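Local coordinates for Wss1p (Saccharomyces cerevisiae, PDB 5XBV), which cleaves DNA-bound proteins as a zinc-dependent metalloendopeptidase and so helps to repair toxic DNA-protein cross-links, at residues His24-Ile29 with Lys54-Met59; Ile90-Arg95 with Gly111-Gln116. The protein carries 1 engineered substitution. All coordinates share one frame; numbering follows the deposited sequence.

Interaction 1 of 2, residues His24-Ile29 with Lys54-Met59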
loop_
_atom_site.group_PDB
_atom_site.type_symbol
_atom_site.label_atom_id
_atom_site.label_comp_id
_atom_site.label_asym_id
_atom_site.label_seq_id
_atom_site.Cartn_x
_atom_site.Cartn_y
_atom_site.Cartn_z
ATOM N N HIS A 24 13.836 4.600 -7.334
ATOM C CA HIS A 24 14.947 4.246 -6.394
ATOM C C HIS A 24 14.552 3.259 -5.261
ATOM O O HIS A 24 13.814 2.331 -5.516
ATOM C CB HIS A 24 15.473 5.515 -5.752
ATOM C CG HIS A 24 14.379 6.341 -5.155
ATOM N ND1 HIS A 24 13.124 6.429 -5.718
ATOM C CD2 HIS A 24 14.342 7.103 -4.036
ATOM C CE1 HIS A 24 12.359 7.200 -4.969
ATOM N NE2 HIS A 24 13.079 7.631 -3.947
ATOM N N LYS A 25 15.056 3.446 -4.026
ATOM C CA LYS A 25 14.511 2.781 -2.834
ATOM C C LYS A 25 13.815 3.804 -1.944
ATOM O O LYS A 25 14.450 4.749 -1.459
ATOM C CB LYS A 25 15.572 2.053 -2.002
ATOM C CG LYS A 25 15.019 1.628 -0.622
ATOM C CD LYS A 25 16.100 1.210 0.380
ATOM C CE LYS A 25 15.506 0.621 1.665
ATOM N NZ LYS A 25 14.417 -0.373 1.449
ATOM N N ASN A 26 12.521 3.589 -1.695
ATOM C CA ASN A 26 11.681 4.485 -0.911
ATOM C C ASN A 26 12.260 4.682 0.489
ATOM O O ASN A 26 12.285 3.738 1.286
ATOM C CB ASN A 26 10.267 3.906 -0.837
ATOM C CG ASN A 26 9.260 4.857 -0.210
ATOM O OD1 ASN A 26 9.608 5.751 0.575
ATOM N ND2 ASN A 26 7.996 4.676 -0.575
ATOM N N PRO A 27 12.733 5.885 0.829
ATOM C CA PRO A 27 13.325 6.090 2.160
ATOM C C PRO A 27 12.299 6.333 3.255
ATOM O O PRO A 27 12.682 6.401 4.431
ATOM C CB PRO A 27 14.201 7.332 1.957
ATOM C CG PRO A 27 13.435 8.124 0.947
ATOM C CD PRO A 27 12.762 7.112 0.018
ATOM N N HIS A 28 11.024 6.485 2.902
ATOM C CA HIS A 28 9.963 6.758 3.863
ATOM C C HIS A 28 9.290 5.492 4.365
ATOM O O HIS A 28 8.364 5.590 5.166
ATOM C CB HIS A 28 8.905 7.666 3.246
ATOM C CG HIS A 28 9.480 8.742 2.383
ATOM N ND1 HIS A 28 10.129 9.840 2.902
ATOM C CD2 HIS A 28 9.522 8.878 1.037
ATOM C CE1 HIS A 28 10.541 10.613 1.912
ATOM N NE2 HIS A 28 10.183 10.053 0.770
ATOM N N ILE A 29 9.704 4.326 3.878
ATOM C CA ILE A 29 9.251 3.039 4.385
ATOM C C ILE A 29 10.483 2.312 4.899
ATOM O O ILE A 29 11.432 2.083 4.141
ATOM C CB ILE A 29 8.528 2.214 3.310
ATOM C CG1 ILE A 29 7.262 2.942 2.862
ATOM C CG2 ILE A 29 8.156 0.840 3.870
ATOM C CD1 ILE A 29 6.620 2.361 1.597
ATOM N N LYS A 54 6.579 2.876 -6.133
ATOM C CA LYS A 54 5.717 3.775 -6.889
ATOM C C LYS A 54 5.202 4.940 -6.047
ATOM O O LYS A 54 4.980 6.027 -6.595
ATOM C CB LYS A 54 4.541 3.010 -7.487
ATOM C CG LYS A 54 4.947 2.009 -8.556
ATOM C CD LYS A 54 3.757 1.180 -8.979
ATOM C CE LYS A 54 3.084 1.796 -10.183
ATOM N NZ LYS A 54 3.975 1.711 -11.381
ATOM N N VAL A 55 5.007 4.746 -4.736
ATOM C CA VAL A 55 4.399 5.794 -3.907
ATOM C C VAL A 55 5.444 6.672 -3.238
ATOM O O VAL A 55 5.112 7.517 -2.408
ATOM C CB VAL A 55 3.443 5.211 -2.840
ATOM C CG1 VAL A 55 2.276 4.534 -3.505
ATOM C CG2 VAL A 55 4.164 4.230 -1.925
ATOM N N SER A 56 6.709 6.524 -3.627
ATOM C CA SER A 56 7.783 7.202 -2.909
ATOM C C SER A 56 7.636 8.725 -2.959
ATOM O O SER A 56 7.720 9.399 -1.925
ATOM C CB SER A 56 9.131 6.756 -3.476
ATOM O OG SER A 56 10.161 7.135 -2.586
ATOM N N TYR A 57 7.409 9.291 -4.149
ATOM C CA TYR A 57 7.323 10.745 -4.262
ATOM C C TYR A 57 6.086 11.290 -3.556
ATOM O O TYR A 57 6.129 12.377 -2.970
ATOM C CB TYR A 57 7.314 11.163 -5.733
ATOM C CG TYR A 57 7.526 12.645 -5.944
ATOM C CD1 TYR A 57 8.806 13.191 -5.973
ATOM C CD2 TYR A 57 6.447 13.502 -6.116
ATOM C CE1 TYR A 57 9.000 14.548 -6.169
ATOM C CE2 TYR A 57 6.632 14.856 -6.310
ATOM C CZ TYR A 57 7.906 15.378 -6.336
ATOM O OH TYR A 57 8.076 16.733 -6.527
ATOM N N LEU A 58 4.974 10.553 -3.609
ATOM C CA LEU A 58 3.766 10.997 -2.918
ATOM C C LEU A 58 3.998 11.057 -1.410
ATOM O O LEU A 58 3.543 11.992 -0.736
ATOM C CB LEU A 58 2.601 10.058 -3.253
ATOM C CG LEU A 58 1.214 10.454 -2.750
ATOM C CD1 LEU A 58 0.678 11.613 -3.576
ATOM C CD2 LEU A 58 0.249 9.260 -2.824
ATOM N N MET A 59 4.698 10.058 -0.860
ATOM C CA MET A 59 4.948 10.046 0.574
ATOM C C MET A 59 5.883 11.182 0.963
ATOM O O MET A 59 5.708 11.802 2.017
ATOM C CB MET A 59 5.514 8.685 1.000
ATOM C CG MET A 59 4.511 7.538 0.886
ATOM S SD MET A 59 5.178 5.942 1.433
ATOM C CE MET A 59 5.285 6.226 3.195
HETATM O O HOH W 1 11.312 9.554 -2.642
#

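Interaction 2 of 2, residues Ile90-Arg95 with Gly111-Gln116. Engineered in segment 111-116: Q116 (natural residue Glu).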
loop_
_atom_site.group_PDB
_atom_site.type_symbol
_atom_site.label_atom_id
_atom_site.label_comp_id
_atom_site.label_asym_id
_atom_site.label_seq_id
_atom_site.Cartn_x
_atom_site.Cartn_y
_atom_site.Cartn_z
ATOM N N ILE A 90 1.469 -0.904 7.719
ATOM C CA ILE A 90 0.398 -1.039 6.731
ATOM C C ILE A 90 0.491 -2.456 6.191
ATOM O O ILE A 90 1.567 -2.889 5.755
ATOM C CB ILE A 90 0.493 -0.001 5.601
ATOM C CG1 ILE A 90 0.117 1.389 6.126
ATOM C CG2 ILE A 90 -0.468 -0.407 4.464
ATOM C CD1 ILE A 90 0.238 2.527 5.077
ATOM N N MET A 91 -0.616 -3.199 6.291
ATOM C CA MET A 91 -0.707 -4.547 5.759
ATOM C C MET A 91 -1.535 -4.525 4.486
ATOM O O MET A 91 -2.585 -3.873 4.422
ATOM C CB MET A 91 -1.324 -5.492 6.801
ATOM C CG MET A 91 -0.465 -5.549 8.079
ATOM S SD MET A 91 -0.938 -6.755 9.340
ATOM C CE MET A 91 -2.323 -5.899 10.080
ATOM N N LEU A 92 -1.050 -5.222 3.461
ATOM C CA LEU A 92 -1.729 -5.292 2.179
ATOM C C LEU A 92 -1.992 -6.749 1.824
ATOM O O LEU A 92 -1.091 -7.585 1.929
ATOM C CB LEU A 92 -0.880 -4.664 1.055
ATOM C CG LEU A 92 -0.509 -3.174 1.161
ATOM C CD1 LEU A 92 0.387 -2.835 -0.016
ATOM C CD2 LEU A 92 -1.760 -2.295 1.159
ATOM N N ARG A 93 -3.207 -7.039 1.363
ATOM C CA ARG A 93 -3.442 -8.325 0.718
ATOM C C ARG A 93 -2.859 -8.274 -0.687
ATOM O O ARG A 93 -3.158 -7.351 -1.461
ATOM C CB ARG A 93 -4.933 -8.644 0.666
ATOM C CG ARG A 93 -5.213 -9.956 -0.015
ATOM C CD ARG A 93 -6.695 -10.174 -0.219
ATOM N NE ARG A 93 -7.443 -10.362 1.018
ATOM C CZ ARG A 93 -7.554 -11.518 1.673
ATOM N NH1 ARG A 93 -6.916 -12.605 1.233
ATOM N NH2 ARG A 93 -8.291 -11.583 2.783
ATOM N N LEU A 94 -2.001 -9.250 -1.005
ATOM C CA LEU A 94 -1.407 -9.343 -2.332
ATOM C C LEU A 94 -2.017 -10.448 -3.173
ATOM O O LEU A 94 -1.853 -10.433 -4.397
ATOM C CB LEU A 94 0.104 -9.585 -2.219
ATOM C CG LEU A 94 0.934 -8.581 -1.424
ATOM C CD1 LEU A 94 2.426 -9.007 -1.382
ATOM C CD2 LEU A 94 0.819 -7.213 -2.065
ATOM N N ARG A 95 -2.726 -11.384 -2.546
ATOM C CA ARG A 95 -3.167 -12.627 -3.162
ATOM C C ARG A 95 -4.683 -12.724 -3.103
ATOM O O ARG A 95 -5.295 -12.357 -2.093
ATOM C CB ARG A 95 -2.560 -13.825 -2.430
ATOM C CG ARG A 95 -1.026 -13.839 -2.460
ATOM C CD ARG A 95 -0.455 -14.854 -1.480
ATOM N NE ARG A 95 1.008 -14.790 -1.463
ATOM C CZ ARG A 95 1.787 -15.510 -2.267
ATOM N NH1 ARG A 95 1.235 -16.343 -3.145
ATOM N NH2 ARG A 95 3.108 -15.400 -2.196
ATOM N N GLY A 111 -4.545 0.999 -5.218
ATOM C CA GLY A 111 -5.700 1.674 -4.663
ATOM C C GLY A 111 -5.805 1.433 -3.174
ATOM O O GLY A 111 -6.074 2.354 -2.397
ATOM N N THR A 112 -5.537 0.199 -2.752
ATOM C CA THR A 112 -5.583 -0.113 -1.332
ATOM C C THR A 112 -4.486 0.628 -0.577
ATOM O O THR A 112 -4.715 1.129 0.527
ATOM C CB THR A 112 -5.471 -1.624 -1.146
ATOM O OG1 THR A 112 -6.614 -2.243 -1.751
ATOM C CG2 THR A 112 -5.423 -1.989 0.340
ATOM N N MET A 113 -3.292 0.719 -1.168
ATOM C CA MET A 113 -2.188 1.424 -0.524
ATOM C C MET A 113 -2.518 2.901 -0.306
ATOM O O MET A 113 -2.244 3.454 0.765
ATOM C CB MET A 113 -0.916 1.259 -1.374
ATOM C CG MET A 113 0.321 1.963 -0.802
ATOM S SD MET A 113 0.798 1.218 0.784
ATOM C CE MET A 113 2.213 2.220 1.209
ATOM N N LEU A 114 -3.103 3.567 -1.310
ATOM C CA LEU A 114 -3.450 4.984 -1.143
ATOM C C LEU A 114 -4.552 5.165 -0.106
ATOM O O LEU A 114 -4.529 6.107 0.690
ATOM C CB LEU A 114 -3.890 5.585 -2.482
ATOM C CG LEU A 114 -2.904 5.503 -3.645
ATOM C CD1 LEU A 114 -3.517 6.116 -4.908
ATOM C CD2 LEU A 114 -1.639 6.223 -3.283
ATOM N N HIS A 115 -5.525 4.265 -0.108
ATOM C CA HIS A 115 -6.555 4.275 0.912
ATOM C C HIS A 115 -5.943 4.138 2.305
ATOM O O HIS A 115 -6.282 4.887 3.229
ATOM C CB HIS A 115 -7.527 3.134 0.610
ATOM C CG HIS A 115 -8.701 3.080 1.516
ATOM N ND1 HIS A 115 -8.593 2.738 2.841
ATOM C CD2 HIS A 115 -10.015 3.322 1.287
ATOM C CE1 HIS A 115 -9.792 2.778 3.387
ATOM N NE2 HIS A 115 -10.669 3.135 2.472
ATOM N N GLN A 116 -5.020 3.188 2.475
ATOM C CA GLN A 116 -4.458 2.985 3.807
ATOM C C GLN A 116 -3.499 4.101 4.198
ATOM O O GLN A 116 -3.403 4.433 5.386
ATOM C CB GLN A 116 -3.778 1.615 3.882
ATOM C CG GLN A 116 -4.757 0.443 3.733
ATOM C CD GLN A 116 -5.883 0.458 4.778
ATOM O OE1 GLN A 116 -5.702 0.914 5.908
ATOM N NE2 GLN A 116 -7.045 -0.065 4.396
#

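Interaction 1 of 2, residues His24-Ile29 with Lys54-Met59
The hydroxyl of S56 sits among three groups of the 24-29 loop: the H24 ring, the amide of N26 and the ring of P27. A water links OG of S56, at 2.7 Å, to NE2 of H24, at 2.9 Å, and lies in the plane of that imidazole at its edge. N26 has its CG anti to the backbone N (chi1 -172°), which carries the amide across the start of helix 56-62. There ND2 gives its main hydrogen bond to the carbonyl of A52 and a weak one to SD of M59, at 3.7 Å. The other end of the amide is used within the loop: OD1 of N26 accepts from the backbone N of H28 at 2.8 Å, an Asx turn lying within the type I turn N26-I29. The H28 ring is packed on both faces, with CG of P27 over its centre and the backbone of M59 nearer the rim on the opposite side; its NE2 is hydrogen-bonded to NZ of K60. M59 is bent at chi3, and its methyl CE touches CG1 of I29 at 3.8 Å and CB of H28 at 3.9 Å. With ND2 and OD1 of N26 both engaged, the amide is fixed in rotation. The Asx turn thus shapes the loop, the N26 amide and the water tie it to helices 41-54 and 56-62, and the M59 methyl adds apolar packing where the chain enters strand 29-33.

Interaction 2 of 2, residues Ile90-Arg95 with Gly111-Gln116
L92 and I90 of strand 89-93 pack by aliphatic contact on T112, M113 and Q116 of helix 106-118, which carries H115, a probable zinc ligand. L92 reaches the helix with both methyls: CD2 lies 3.8 Å from CG2 of T112 as the two side chains pass antiparallel, while CD1 turns to M113. I90 sets its CG2 branch, anti to the backbone N, 3.9 Å from CB of Q116, and its CD1 rests by the Q116 carbonyl. Sulfur packing comes second. The M113 chain leaves with CG anti to the backbone N (chi1 180°), and the bend at chi2 swings SD to 4.2 Å from CD1 of L92 and equally far from CG2 of I90. M113 lies crosswise to L92, and both also touch I51 of helix 41-54. No hydrogen bond spans the two segments; the axes of strand 90-93 and helix 111-116 run roughly antiparallel (156°), 9.2 Å apart at closest. The carbonyl of Q116 takes its hydrogen bond from N83 of strand 81-84. Q116 is an engineered replacement of glutamate in the HExxH motif of zinc metallopeptidases; H119 and H125 bind the zinc ion here, with H115 probably the third ligand. Packing by carbon and sulfur thus seats the helix on the sheet, with the Q116 side chain about 4 Å from the zinc ion at nearest atoms.

How the interactions relate
Both contacts are largely buried, but interaction 2 lies near the middle of the chain, its centre about 4 Å from the chain's own, whereas interaction 1 lies about 11 Å out and includes the exposed H24. Their chemistry follows: the outer contact mixes a water bridge and hydrogen bonds of an asparagine amide with packing, the inner one has no hydrogen bond between its segments and rests on aliphatic and sulfur packing. They hold different elements of one domain, a loop to helix 56-62 and a sheet strand to helix 106-118. The helices meet directly, CD2 of L58 lying 3.6 Å from CD2 of L114, and CG2 of V55 also touches CE of M113, making one continuous interior.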